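Long-range contacts in Iron(3+)-hydroxamate-binding protein FhuD (Bacillus subtilis subsp. subtilis, PDB 3G9Q), which binds iron(III)-hydroxamate complexes and passes them to the membrane permease of an ABC transporter, and is required for uptake of ferrichrome and coprogen: residues K146-M151 and I171-L176; I75-T80 and A92-V97; P46-K51 and F252-S257; D157-G162 and Y195-L200; L31-V36 and K113-E118. One frame throughout, in Å; residues are numbered along the deposited sequence.

Contact 1 (K146-M151 and I171-L176); sequences KTISIM and IIYKDL
This is a buried helix-on-sheet contact, in which Ile172 and Tyr173 of helix 169-175 pack on Ile148 and Ile150 of strand 148-154. The axes of strand 148-151 and helix 171-175 approach to 10.1 Å and run at 136° to each other. Tyr173 extends to the strand. Its CG is anti to its own carbonyl carbon (chi1 -62°), and its hydroxyl ends at the strand backbone. Tyr173 OH donates a hydrogen bond to Ile148 O at 2.5 Å, a very short modelled distance whose exact value is doubtful. That carbonyl oxygen lies at the edge of the ring, in its plane. Strand 148-154 is the middle strand of a five-stranded mixed sheet. This sheet is the core of the C-terminal lobe in a solute-binding protein built from two alpha/beta lobes. The side chain of Ile148 crosses that of Ile172 obliquely, with Ile148 CD1 3.3 Å from Ile172 CG2. The same Ile148 CD1 is 3.8 Å from Tyr173 CZ. Ile172 CG2 also lies over one face of the Tyr173 ring, 3.8 Å above the plane and toward the rim. Ile150 and Tyr173 meet tip to tip, with Ile150 CD1 3.8 Å from Tyr173 CE1. Ile172 also touches Ile265 of helix 255-270. The side chain of Ser149 leaves the strand away from the helix, and its OG is hydrogen-bonded to Gly208 N.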
# COMPACT_ATOMS: atom_id res chain seq x y z
N LYS A 146 11.75 -11.06 17.52
CA LYS A 146 12.60 -11.21 16.35
C LYS A 146 12.39 -9.96 15.49
O LYS A 146 11.31 -9.36 15.48
CB LYS A 146 12.23 -12.47 15.58
CG LYS A 146 13.34 -13.51 15.51
CD LYS A 146 13.76 -14.01 16.88
CE LYS A 146 14.60 -15.27 16.74
NZ LYS A 146 13.78 -16.39 16.21
N THR A 147 13.46 -9.57 14.80
CA THR A 147 13.45 -8.39 13.95
C THR A 147 13.02 -8.70 12.54
O THR A 147 13.14 -9.84 12.06
CB THR A 147 14.84 -7.80 13.87
OG1 THR A 147 15.71 -8.74 13.23
CG2 THR A 147 15.36 -7.48 15.26
N ILE A 148 12.55 -7.68 11.84
CA ILE A 148 12.12 -7.89 10.48
C ILE A 148 12.53 -6.72 9.60
O ILE A 148 12.44 -5.57 10.02
CB ILE A 148 10.60 -8.11 10.43
CG1 ILE A 148 10.07 -7.77 9.04
CG2 ILE A 148 9.91 -7.31 11.52
CD1 ILE A 148 9.80 -6.28 8.69
N SER A 149 12.99 -7.03 8.39
CA SER A 149 13.43 -6.00 7.45
C SER A 149 12.50 -5.89 6.27
O SER A 149 11.76 -6.82 5.95
CB SER A 149 14.82 -6.33 6.89
OG SER A 149 15.76 -6.59 7.90
N ILE A 150 12.54 -4.74 5.61
CA ILE A 150 11.76 -4.55 4.41
C ILE A 150 12.66 -3.88 3.39
O ILE A 150 13.16 -2.77 3.63
CB ILE A 150 10.54 -3.67 4.61
CG1 ILE A 150 9.64 -4.27 5.70
CG2 ILE A 150 9.80 -3.53 3.27
CD1 ILE A 150 8.54 -3.34 6.21
N MSE A 151 12.90 -4.55 2.27
CA MSE A 151 13.76 -3.96 1.26
C MSE A 151 13.46 -4.34 -0.17
O MSE A 151 13.02 -5.46 -0.47
CB MSE A 151 15.24 -4.23 1.59
CG MSE A 151 15.59 -5.63 2.10
SE MSE A 151 17.43 -5.83 2.86
CE MSE A 151 17.15 -5.15 4.69
N ILE A 171 2.41 -1.08 8.58
CA ILE A 171 1.73 -2.29 9.06
C ILE A 171 2.62 -3.04 10.05
O ILE A 171 2.25 -3.31 11.21
CB ILE A 171 1.38 -3.29 7.90
CG1 ILE A 171 1.02 -2.53 6.62
CG2 ILE A 171 0.22 -4.17 8.32
CD1 ILE A 171 -0.17 -1.54 6.68
N ILE A 172 3.81 -3.38 9.56
CA ILE A 172 4.80 -4.14 10.30
C ILE A 172 5.43 -3.47 11.52
O ILE A 172 5.58 -4.11 12.57
CB ILE A 172 5.90 -4.60 9.33
CG1 ILE A 172 5.29 -5.65 8.39
CG2 ILE A 172 7.10 -5.07 10.10
CD1 ILE A 172 5.14 -7.03 9.00
N TYR A 173 5.78 -2.20 11.40
CA TYR A 173 6.42 -1.54 12.51
C TYR A 173 5.51 -0.78 13.47
O TYR A 173 5.96 -0.41 14.55
CB TYR A 173 7.53 -0.63 11.99
CG TYR A 173 8.63 -1.36 11.26
CD1 TYR A 173 8.98 -1.01 9.96
CD2 TYR A 173 9.32 -2.43 11.87
CE1 TYR A 173 9.98 -1.70 9.26
CE2 TYR A 173 10.33 -3.12 11.18
CZ TYR A 173 10.65 -2.74 9.88
OH TYR A 173 11.62 -3.41 9.18
N LYS A 174 4.25 -0.56 13.09
CA LYS A 174 3.30 0.16 13.95
C LYS A 174 2.08 -0.66 14.37
O LYS A 174 1.80 -0.79 15.56
CB LYS A 174 2.78 1.44 13.27
CG LYS A 174 3.81 2.48 12.89
CD LYS A 174 3.12 3.78 12.48
CE LYS A 174 2.48 4.47 13.70
NZ LYS A 174 3.48 4.75 14.78
N ASP A 175 1.34 -1.19 13.40
CA ASP A 175 0.16 -1.99 13.71
C ASP A 175 0.51 -3.33 14.34
O ASP A 175 -0.19 -3.80 15.24
CB ASP A 175 -0.67 -2.26 12.45
CG ASP A 175 -1.22 -1.01 11.81
OD1 ASP A 175 -0.46 -0.33 11.10
OD2 ASP A 175 -2.41 -0.69 12.02
N LEU A 176 1.58 -3.95 13.87
CA LEU A 176 1.99 -5.24 14.40
C LEU A 176 3.06 -5.11 15.50
O LEU A 176 3.41 -6.09 16.16
CB LEU A 176 2.50 -6.13 13.26
CG LEU A 176 1.48 -6.53 12.19
CD1 LEU A 176 2.20 -7.24 11.07
CD2 LEU A 176 0.40 -7.42 12.78

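Contact 2 (I75-T80 and A92-V97); sequences IIVWTT and APTVAV
Val97 and Ile75 have the most surface buried here, and Val95 takes a further share from the middle of the pairing. Strands 75-78 and 94-97 run parallel, with 25° between their directions. Ile75 is gripped through both of its backbone polar atoms. Ile75 N donates to Pro93 O at 2.9 Å, and Ile75 O accepts from Val95 N at 2.8 Å. The side chains of Ile75 and Thr94 lie side by side and point the same way, with Ile75 CB 3.5 Å from Thr94 OG1. That hydroxyl is itself held, because Thr94 OG1 donates to Ala92 O. Val95 O takes Val77 N at 3.2 Å. On the other face of the sheet Val95 CG2 packs on Ile76 CB at 3.5 Å. Val97 N donates to Val77 O at 3.2 Å. Val97 CG2 sits between its own backbone N and carbonyl carbon (chi1 -79° for CG1). There it meets Ile76 CD1 at 3.7 Å, and the two side chains cross at about a right angle. Val97 CG2 is also 3.7 Å from Trp78 CD1. The two strands and helix 85-91 between them form a beta-alpha-beta crossover. Helix 85-91 covers the face of Val77 and Thr94, helix 106-115 covers Val95 and Val97, and strand 17-19 flanks strand 74-78 on the side away from strand 94-97.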
# COMPACT_ATOMS: atom_id res chain seq x y z
N ILE A 75 -15.70 13.57 -9.83
CA ILE A 75 -14.35 13.22 -10.28
C ILE A 75 -13.33 13.39 -9.18
O ILE A 75 -13.34 14.39 -8.47
CB ILE A 75 -13.88 14.11 -11.44
CG1 ILE A 75 -14.75 13.89 -12.65
CG2 ILE A 75 -12.44 13.77 -11.80
CD1 ILE A 75 -14.76 12.48 -13.29
N ILE A 76 -12.45 12.42 -9.01
CA ILE A 76 -11.44 12.60 -8.00
C ILE A 76 -10.05 12.44 -8.61
O ILE A 76 -9.77 11.46 -9.30
CB ILE A 76 -11.65 11.66 -6.78
CG1 ILE A 76 -10.44 11.78 -5.86
CG2 ILE A 76 -11.87 10.23 -7.22
CD1 ILE A 76 -9.14 11.01 -6.22
N VAL A 77 -9.18 13.43 -8.39
CA VAL A 77 -7.82 13.40 -8.91
C VAL A 77 -6.83 13.99 -7.93
O VAL A 77 -7.20 14.75 -7.05
CB VAL A 77 -7.67 14.22 -10.20
CG1 VAL A 77 -8.46 13.58 -11.33
CG2 VAL A 77 -8.16 15.64 -9.94
N TRP A 78 -5.55 13.67 -8.10
CA TRP A 78 -4.55 14.24 -7.23
C TRP A 78 -4.23 15.66 -7.69
O TRP A 78 -4.64 16.08 -8.78
CB TRP A 78 -3.28 13.40 -7.22
CG TRP A 78 -3.31 12.26 -6.24
CD1 TRP A 78 -3.66 12.31 -4.92
CD2 TRP A 78 -2.94 10.90 -6.50
NE1 TRP A 78 -3.54 11.07 -4.34
CE2 TRP A 78 -3.09 10.18 -5.29
CE3 TRP A 78 -2.49 10.21 -7.63
CZ2 TRP A 78 -2.82 8.81 -5.18
CZ3 TRP A 78 -2.22 8.85 -7.53
CH2 TRP A 78 -2.38 8.17 -6.31
N THR A 79 -3.51 16.42 -6.86
CA THR A 79 -3.11 17.78 -7.22
C THR A 79 -1.77 17.74 -7.94
O THR A 79 -1.46 18.64 -8.70
CB THR A 79 -2.96 18.71 -5.98
OG1 THR A 79 -2.37 17.98 -4.89
CG2 THR A 79 -4.30 19.29 -5.56
N THR A 80 -0.99 16.69 -7.70
CA THR A 80 0.33 16.56 -8.33
C THR A 80 0.22 15.92 -9.72
O THR A 80 -0.52 16.39 -10.58
CB THR A 80 1.31 15.70 -7.44
OG1 THR A 80 0.74 14.41 -7.17
CG2 THR A 80 1.61 16.41 -6.12
N ALA A 92 -17.89 17.42 -14.27
CA ALA A 92 -18.66 17.13 -13.06
C ALA A 92 -17.94 17.66 -11.82
O ALA A 92 -16.77 18.05 -11.91
CB ALA A 92 -18.87 15.62 -12.93
N PRO A 93 -18.64 17.72 -10.66
CA PRO A 93 -18.02 18.21 -9.41
C PRO A 93 -16.71 17.44 -9.23
O PRO A 93 -16.72 16.21 -9.09
CB PRO A 93 -19.06 17.84 -8.35
CG PRO A 93 -20.34 17.98 -9.07
CD PRO A 93 -20.06 17.37 -10.43
N THR A 94 -15.60 18.16 -9.24
CA THR A 94 -14.29 17.53 -9.13
C THR A 94 -13.62 17.87 -7.82
O THR A 94 -13.69 19.00 -7.35
CB THR A 94 -13.39 17.99 -10.29
OG1 THR A 94 -13.98 17.57 -11.53
CG2 THR A 94 -11.98 17.39 -10.17
N VAL A 95 -12.99 16.87 -7.22
CA VAL A 95 -12.31 17.07 -5.96
C VAL A 95 -10.83 16.81 -6.09
O VAL A 95 -10.40 15.81 -6.67
CB VAL A 95 -12.85 16.15 -4.87
CG1 VAL A 95 -14.30 16.48 -4.60
CG2 VAL A 95 -12.71 14.70 -5.31
N ALA A 96 -10.04 17.74 -5.57
CA ALA A 96 -8.60 17.60 -5.60
C ALA A 96 -8.17 17.12 -4.22
O ALA A 96 -8.66 17.59 -3.19
CB ALA A 96 -7.95 18.93 -5.94
N VAL A 97 -7.26 16.17 -4.23
CA VAL A 97 -6.75 15.59 -3.00
C VAL A 97 -5.24 15.63 -2.95
O VAL A 97 -4.55 14.89 -3.66
CB VAL A 97 -7.24 14.13 -2.85
CG1 VAL A 97 -8.69 14.12 -2.36
CG2 VAL A 97 -7.16 13.40 -4.19

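Contact 3 (P46-K51 and F252-S257); sequences PYYKGK and FTDPIS
Tyr48 carries its CG anti to its carbonyl carbon (chi1 -71°), and Asp254 holds its CG between its backbone N and carbonyl carbon (chi1 53°). From these positions the two side chains reach toward each other tip to tip. Tyr48 OH is 3.0 Å from Asp254 OD1 and 3.1 Å from Asp254 OD2, with ring and carboxylate planes 45° apart. Tyr48 OH is hydrogen-bonded to Gly26 N. Asp254 is the N-cap of helix 255-270. Its OD2 accepts Ser257 N at 3.3 Å from above the carboxylate plane. Its OD1 accepts Ser257 OG at 2.8 Å on the syn side. An alanine in place of Asp254 would probably leave Ser257 N without its capping acceptor and Tyr48 OH without the carboxylate it faces. The contact lies near the centre of the folded chain. It brings a loop of the N-terminal lobe against the start of the C-terminal helix, close to the junction of the two lobes that is characteristic of this family. The Tyr48 ring lies obliquely to that of Phe252, with centroids 5.6 Å apart. Tyr48 CE2 is 4.3 Å from Ile256 CD1. Beside it, Tyr47 CD1 approaches Ser257 O at 3.7 Å, again obliquely to the ring. Tyr47 O rests 3.6 Å from Ile256 CG2. Further along helix 255-270, the Tyr47 side chain touches Gln261 and Phe264.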
# COMPACT_ATOMS: atom_id res chain seq x y z
N PRO A 46 -2.99 -7.00 -7.62
CA PRO A 46 -3.54 -8.32 -7.31
C PRO A 46 -4.67 -8.28 -6.31
O PRO A 46 -5.48 -9.21 -6.23
CB PRO A 46 -2.34 -9.08 -6.79
CG PRO A 46 -1.52 -8.00 -6.15
CD PRO A 46 -1.59 -6.92 -7.19
N TYR A 47 -4.77 -7.21 -5.53
CA TYR A 47 -5.84 -7.16 -4.55
C TYR A 47 -7.13 -6.60 -5.17
O TYR A 47 -8.21 -6.65 -4.57
CB TYR A 47 -5.39 -6.36 -3.32
CG TYR A 47 -4.19 -6.96 -2.61
CD1 TYR A 47 -3.10 -6.16 -2.24
CD2 TYR A 47 -4.12 -8.34 -2.35
CE1 TYR A 47 -1.97 -6.71 -1.64
CE2 TYR A 47 -2.99 -8.90 -1.74
CZ TYR A 47 -1.92 -8.08 -1.39
OH TYR A 47 -0.77 -8.61 -0.82
N TYR A 48 -7.01 -6.09 -6.40
CA TYR A 48 -8.15 -5.53 -7.12
C TYR A 48 -8.68 -6.51 -8.17
O TYR A 48 -9.60 -7.28 -7.89
CB TYR A 48 -7.76 -4.22 -7.82
CG TYR A 48 -7.51 -3.00 -6.94
CD1 TYR A 48 -6.87 -1.88 -7.46
CD2 TYR A 48 -7.94 -2.95 -5.61
CE1 TYR A 48 -6.65 -0.74 -6.70
CE2 TYR A 48 -7.73 -1.80 -4.83
CZ TYR A 48 -7.08 -0.70 -5.39
OH TYR A 48 -6.88 0.46 -4.68
N LYS A 49 -8.09 -6.48 -9.36
CA LYS A 49 -8.49 -7.36 -10.46
C LYS A 49 -8.77 -8.75 -9.91
O LYS A 49 -9.55 -9.52 -10.48
CB LYS A 49 -7.39 -7.42 -11.54
CG LYS A 49 -6.06 -8.04 -11.10
CD LYS A 49 -4.97 -7.90 -12.17
CE LYS A 49 -5.25 -8.72 -13.43
NZ LYS A 49 -6.46 -8.30 -14.20
N GLY A 50 -8.13 -9.05 -8.78
CA GLY A 50 -8.30 -10.33 -8.11
C GLY A 50 -9.77 -10.72 -8.01
O GLY A 50 -10.08 -11.91 -7.95
N LYS A 51 -10.66 -9.73 -8.00
CA LYS A 51 -12.09 -9.99 -7.93
C LYS A 51 -12.93 -8.72 -8.01
O LYS A 51 -14.16 -8.80 -8.11
CB LYS A 51 -12.44 -10.75 -6.63
CG LYS A 51 -12.44 -12.29 -6.74
CD LYS A 51 -12.87 -12.96 -5.44
CE LYS A 51 -14.35 -12.73 -5.15
NZ LYS A 51 -15.23 -13.43 -6.12
N PHE A 252 -0.06 0.30 -3.13
CA PHE A 252 -1.13 1.09 -2.52
C PHE A 252 -1.30 0.82 -1.03
O PHE A 252 -0.77 -0.16 -0.51
CB PHE A 252 -2.48 0.82 -3.20
CG PHE A 252 -2.40 0.72 -4.70
CD1 PHE A 252 -2.15 -0.50 -5.31
CD2 PHE A 252 -2.57 1.85 -5.50
CE1 PHE A 252 -2.07 -0.60 -6.70
CE2 PHE A 252 -2.50 1.76 -6.89
CZ PHE A 252 -2.24 0.54 -7.49
N THR A 253 -2.06 1.68 -0.37
CA THR A 253 -2.33 1.55 1.06
C THR A 253 -3.80 1.84 1.35
O THR A 253 -4.13 2.40 2.39
CB THR A 253 -1.47 2.54 1.91
OG1 THR A 253 -1.75 3.89 1.52
CG2 THR A 253 0.03 2.25 1.74
N ASP A 254 -4.67 1.47 0.42
CA ASP A 254 -6.10 1.68 0.61
C ASP A 254 -6.61 0.50 1.45
O ASP A 254 -5.92 -0.51 1.58
CB ASP A 254 -6.81 1.71 -0.74
CG ASP A 254 -6.47 0.50 -1.59
OD1 ASP A 254 -5.33 0.41 -2.09
OD2 ASP A 254 -7.35 -0.38 -1.73
N PRO A 255 -7.83 0.60 2.01
CA PRO A 255 -8.45 -0.44 2.85
C PRO A 255 -8.40 -1.87 2.31
O PRO A 255 -8.19 -2.83 3.06
CB PRO A 255 -9.89 0.06 3.02
CG PRO A 255 -9.72 1.55 2.98
CD PRO A 255 -8.74 1.75 1.84
N ILE A 256 -8.62 -2.03 1.01
CA ILE A 256 -8.57 -3.35 0.40
C ILE A 256 -7.14 -3.89 0.30
O ILE A 256 -6.89 -5.05 0.60
CB ILE A 256 -9.14 -3.35 -1.02
CG1 ILE A 256 -10.57 -2.82 -1.00
CG2 ILE A 256 -9.03 -4.76 -1.61
CD1 ILE A 256 -11.15 -2.49 -2.37
N SER A 257 -6.22 -3.04 -0.16
CA SER A 257 -4.83 -3.42 -0.31
C SER A 257 -4.20 -3.74 1.04
O SER A 257 -3.41 -4.68 1.17
CB SER A 257 -4.03 -2.31 -0.99
OG SER A 257 -4.36 -2.20 -2.36

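Contact 4 (D157-G162 and Y195-L200); sequences DIYVFG and YTSISL
Ile158 and Ile198 form a hydrogen-bonded antiparallel pair at the edge of the mixed sheet of the C-terminal lobe, where strand 195-198 is outermost. Ile198 N donates to Ile158 O at 2.9 Å, and Val160 N to Thr196 O, also at 2.9 Å. The return bond from Ile158 N to Ile198 O is weak. Ile158, Val160, Thr196 and Ile198 share one face. Val160 CG1 lies between its backbone N and carbonyl carbon (chi1 45°), where it meets Thr196 CB at 3.5 Å. Val160 CG1 also meets Ile198 CG2, at 4.0 Å. The chain of Ile158 is extended at its end, and its CD1 touches Leu200 CD1 at 3.8 Å. Helices 182-189 and 203-206 cover this face. The other face carries Tyr159, Phe161, Tyr195 and Ser197. Tyr195 places its CG between backbone N and carbonyl carbon (chi1 80°). The side chains of Tyr195 and Tyr159 lie side by side, but their rings meet obliquely, planes at 79°, with Tyr195 CE1 3.8 Å from Tyr159 CD2. Tyr159 OH is hydrogen-bonded to Asn154 ND2. Phe161 CD2 packs on Tyr195 CB at 3.8 Å. Ser197 turns OG anti to its backbone N, and this oxygen stops 3.6 Å from Asp157 CB.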
# COMPACT_ATOMS: atom_id res chain seq x y z
N ASP A 157 21.31 -0.16 -6.48
CA ASP A 157 20.78 0.37 -5.23
C ASP A 157 19.78 -0.54 -4.55
O ASP A 157 18.99 -1.21 -5.22
CB ASP A 157 20.12 1.73 -5.47
CG ASP A 157 21.10 2.78 -5.92
OD1 ASP A 157 20.64 3.81 -6.49
OD2 ASP A 157 22.31 2.57 -5.70
N ILE A 158 19.81 -0.56 -3.23
CA ILE A 158 18.90 -1.37 -2.43
C ILE A 158 18.24 -0.44 -1.40
O ILE A 158 18.93 0.27 -0.66
CB ILE A 158 19.64 -2.50 -1.68
CG1 ILE A 158 20.28 -3.45 -2.69
CG2 ILE A 158 18.68 -3.25 -0.78
CD1 ILE A 158 21.34 -4.38 -2.11
N TYR A 159 16.91 -0.45 -1.38
CA TYR A 159 16.18 0.41 -0.45
C TYR A 159 15.71 -0.38 0.79
O TYR A 159 15.08 -1.42 0.66
CB TYR A 159 14.97 1.06 -1.16
CG TYR A 159 15.27 1.64 -2.55
CD1 TYR A 159 14.79 1.02 -3.71
CD2 TYR A 159 16.03 2.81 -2.69
CE1 TYR A 159 15.06 1.55 -5.00
CE2 TYR A 159 16.30 3.35 -3.97
CZ TYR A 159 15.82 2.71 -5.12
OH TYR A 159 16.08 3.22 -6.37
N VAL A 160 16.06 0.09 1.99
CA VAL A 160 15.63 -0.55 3.23
C VAL A 160 14.56 0.37 3.79
O VAL A 160 14.87 1.45 4.29
CB VAL A 160 16.79 -0.71 4.27
CG1 VAL A 160 17.59 0.58 4.35
CG2 VAL A 160 16.24 -1.06 5.63
N PHE A 161 13.31 -0.05 3.69
CA PHE A 161 12.20 0.78 4.14
C PHE A 161 11.95 0.79 5.63
O PHE A 161 12.31 -0.13 6.34
CB PHE A 161 10.92 0.38 3.43
CG PHE A 161 11.01 0.49 1.94
CD1 PHE A 161 11.31 -0.63 1.17
CD2 PHE A 161 10.88 1.73 1.32
CE1 PHE A 161 11.48 -0.51 -0.22
CE2 PHE A 161 11.05 1.85 -0.06
CZ PHE A 161 11.35 0.73 -0.83
N GLY A 162 11.35 1.88 6.10
CA GLY A 162 11.02 2.01 7.50
C GLY A 162 9.52 1.87 7.65
O GLY A 162 8.90 1.05 6.98
N TYR A 195 13.14 5.98 4.39
CA TYR A 195 13.89 4.85 3.82
C TYR A 195 15.38 5.21 3.73
O TYR A 195 15.77 6.32 4.07
CB TYR A 195 13.34 4.47 2.44
CG TYR A 195 13.83 5.34 1.32
CD1 TYR A 195 14.97 5.00 0.60
CD2 TYR A 195 13.19 6.56 1.03
CE1 TYR A 195 15.47 5.83 -0.39
CE2 TYR A 195 13.68 7.41 0.05
CZ TYR A 195 14.82 7.04 -0.65
OH TYR A 195 15.33 7.87 -1.62
N THR A 196 16.20 4.25 3.30
CA THR A 196 17.64 4.45 3.17
C THR A 196 18.16 3.59 2.04
O THR A 196 17.90 2.37 2.01
CB THR A 196 18.42 4.01 4.45
OG1 THR A 196 17.91 4.69 5.61
CG2 THR A 196 19.91 4.31 4.31
N SER A 197 18.87 4.20 1.11
CA SER A 197 19.44 3.45 -0.00
C SER A 197 20.84 3.07 0.45
O SER A 197 21.64 3.94 0.80
CB SER A 197 19.51 4.31 -1.27
OG SER A 197 19.99 3.52 -2.35
N ILE A 198 21.13 1.77 0.46
CA ILE A 198 22.43 1.29 0.89
C ILE A 198 23.14 0.47 -0.19
O ILE A 198 22.55 0.15 -1.23
CB ILE A 198 22.33 0.42 2.18
CG1 ILE A 198 21.90 -1.02 1.85
CG2 ILE A 198 21.36 1.05 3.15
CD1 ILE A 198 22.12 -2.03 2.97
N SER A 199 24.40 0.15 0.07
CA SER A 199 25.20 -0.65 -0.85
C SER A 199 25.03 -2.13 -0.47
O SER A 199 24.63 -2.45 0.65
CB SER A 199 26.67 -0.26 -0.74
OG SER A 199 27.17 -0.56 0.55
N LEU A 200 25.35 -3.02 -1.41
CA LEU A 200 25.25 -4.46 -1.20
C LEU A 200 26.18 -4.94 -0.10
O LEU A 200 26.05 -6.06 0.40
CB LEU A 200 25.58 -5.21 -2.49
CG LEU A 200 25.42 -6.72 -2.45
CD1 LEU A 200 23.99 -7.07 -2.10
CD2 LEU A 200 25.79 -7.32 -3.79

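Contact 5 (L31-V36 and K113-E118); sequences LGINVV and KMTGTE
Leu31 and Ile33 meet Thr115 and Thr117 with no ring or other flat side chain between them, so the contact has branched chains but no faces or edges. Two threonine hydroxyls are the polar part. In both threonines OG1 sits between the backbone N and the carbonyl carbon (chi1 56° in Thr115, 51° in Thr117). Thr117 OG1 donates to Thr115 OG1 at 2.9 Å, and Thr115 OG1 is hydrogen-bonded to Phe111 O one helical turn back. With these bonds made, the hydroxyls sit against hydrocarbon. Leu31 crosses Thr117 at about a right angle, and Leu31 CG is 3.3 Å from Thr117 OG1. Ile33 comes tip to tip with Thr115, with Ile33 CD1 3.6 Å from Thr115 OG1. Ile33 CD1 is also 3.9 Å from Thr117 CG2. An alanine in place of Thr117 would probably leave Thr115 OG1 without its donor and open a gap beside Leu31 CG and Ile33 CD1. Leu31 also packs on Leu108 and Phe111, and Ile33 on Phe28 and Val17. Both segments contain a helix end followed by a glycine with positive phi, Gly32 after helix 25-31 and Gly116 after helix 106-115. The contact joins the turn between helix 25-31 and strand 35-37 to the turn between helix 106-115 and the long helix 118-143 that spans the two lobes, a hallmark of this family of binding proteins.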
# COMPACT_ATOMS: atom_id res chain seq x y z
N LEU A 31 -16.32 1.92 0.72
CA LEU A 31 -17.51 2.69 1.06
C LEU A 31 -18.74 2.26 0.25
O LEU A 31 -19.88 2.50 0.65
CB LEU A 31 -17.24 4.20 0.85
CG LEU A 31 -16.58 5.06 1.95
CD1 LEU A 31 -16.03 4.23 3.06
CD2 LEU A 31 -15.50 5.91 1.30
N GLY A 32 -18.52 1.62 -0.90
CA GLY A 32 -19.63 1.16 -1.73
C GLY A 32 -20.02 2.09 -2.86
O GLY A 32 -20.96 1.81 -3.61
N ILE A 33 -19.30 3.21 -3.00
CA ILE A 33 -19.58 4.16 -4.07
C ILE A 33 -19.26 3.53 -5.42
O ILE A 33 -18.14 3.09 -5.68
CB ILE A 33 -18.76 5.47 -3.92
CG1 ILE A 33 -19.40 6.36 -2.85
CG2 ILE A 33 -18.70 6.22 -5.24
CD1 ILE A 33 -19.19 5.88 -1.41
N ASN A 34 -20.25 3.50 -6.28
CA ASN A 34 -20.06 2.91 -7.58
C ASN A 34 -19.05 3.72 -8.40
O ASN A 34 -19.22 4.92 -8.65
CB ASN A 34 -21.42 2.81 -8.28
CG ASN A 34 -21.31 2.31 -9.69
OD1 ASN A 34 -20.66 1.29 -9.95
ND2 ASN A 34 -21.95 3.02 -10.61
N VAL A 35 -17.97 3.05 -8.80
CA VAL A 35 -16.93 3.69 -9.59
C VAL A 35 -17.02 3.21 -11.02
O VAL A 35 -17.05 2.01 -11.30
CB VAL A 35 -15.52 3.40 -9.02
CG1 VAL A 35 -14.45 4.06 -9.89
CG2 VAL A 35 -15.45 3.94 -7.60
N VAL A 36 -17.05 4.17 -11.93
CA VAL A 36 -17.21 3.87 -13.33
C VAL A 36 -15.93 3.92 -14.15
O VAL A 36 -15.90 3.45 -15.29
CB VAL A 36 -18.31 4.78 -13.92
CG1 VAL A 36 -19.57 4.65 -13.06
CG2 VAL A 36 -17.84 6.23 -13.93
N LYS A 113 -17.20 10.95 4.85
CA LYS A 113 -17.94 12.15 5.20
C LYS A 113 -18.37 12.88 3.93
O LYS A 113 -19.49 13.37 3.83
CB LYS A 113 -17.07 13.06 6.06
CG LYS A 113 -17.76 14.25 6.70
CD LYS A 113 -17.83 15.44 5.75
CE LYS A 113 -18.40 16.67 6.46
NZ LYS A 113 -19.80 16.46 6.96
N MSE A 114 -17.46 12.94 2.97
CA MSE A 114 -17.70 13.59 1.69
C MSE A 114 -18.83 12.93 0.90
O MSE A 114 -19.57 13.61 0.19
CB MSE A 114 -16.43 13.56 0.85
CG MSE A 114 -16.60 14.04 -0.59
SE MSE A 114 -15.02 13.68 -1.68
CE MSE A 114 -13.74 14.84 -0.76
N THR A 115 -18.97 11.62 1.03
CA THR A 115 -19.99 10.90 0.27
C THR A 115 -21.24 10.50 1.05
O THR A 115 -22.20 10.01 0.45
CB THR A 115 -19.38 9.64 -0.39
OG1 THR A 115 -18.78 8.81 0.61
CG2 THR A 115 -18.33 10.06 -1.43
N GLY A 116 -21.20 10.72 2.36
CA GLY A 116 -22.33 10.37 3.21
C GLY A 116 -22.41 8.88 3.49
O GLY A 116 -23.49 8.29 3.45
N THR A 117 -21.26 8.26 3.76
CA THR A 117 -21.21 6.83 4.04
C THR A 117 -20.35 6.53 5.28
O THR A 117 -19.63 5.53 5.33
CB THR A 117 -20.63 6.05 2.82
OG1 THR A 117 -19.40 6.64 2.40
CG2 THR A 117 -21.62 6.06 1.67
N GLU A 118 -20.44 7.40 6.28
CA GLU A 118 -19.67 7.25 7.51
C GLU A 118 -19.91 5.90 8.21
O GLU A 118 -19.07 5.46 8.99
CB GLU A 118 -19.98 8.41 8.47
CG GLU A 118 -19.74 9.83 7.92
CD GLU A 118 -20.89 10.38 7.07
OE1 GLU A 118 -20.88 11.59 6.75
OE2 GLU A 118 -21.82 9.61 6.71

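Contacts 2 and 5 lie in the N-terminal lobe, with centres 15 Å apart. Both reach its four-stranded parallel sheet, and Val95 CG1 packs on Met114 SE between them. Contacts 1 and 4 share the five-stranded sheet of the C-terminal lobe, also with centres 15 Å apart. The two pairs are 32 to 38 Å apart between centres. Along the chain, contacts 2 and 5 close before contacts 1 and 4 open. In space contact 3 lies between the pairs, 17 to 26 Å from the others, centre to centre. In sequence its segments enclose contacts 1, 2 and 4 and alternate with those of contact 5. Its place near the lobe junction is consistent with the family's two-lobed fold.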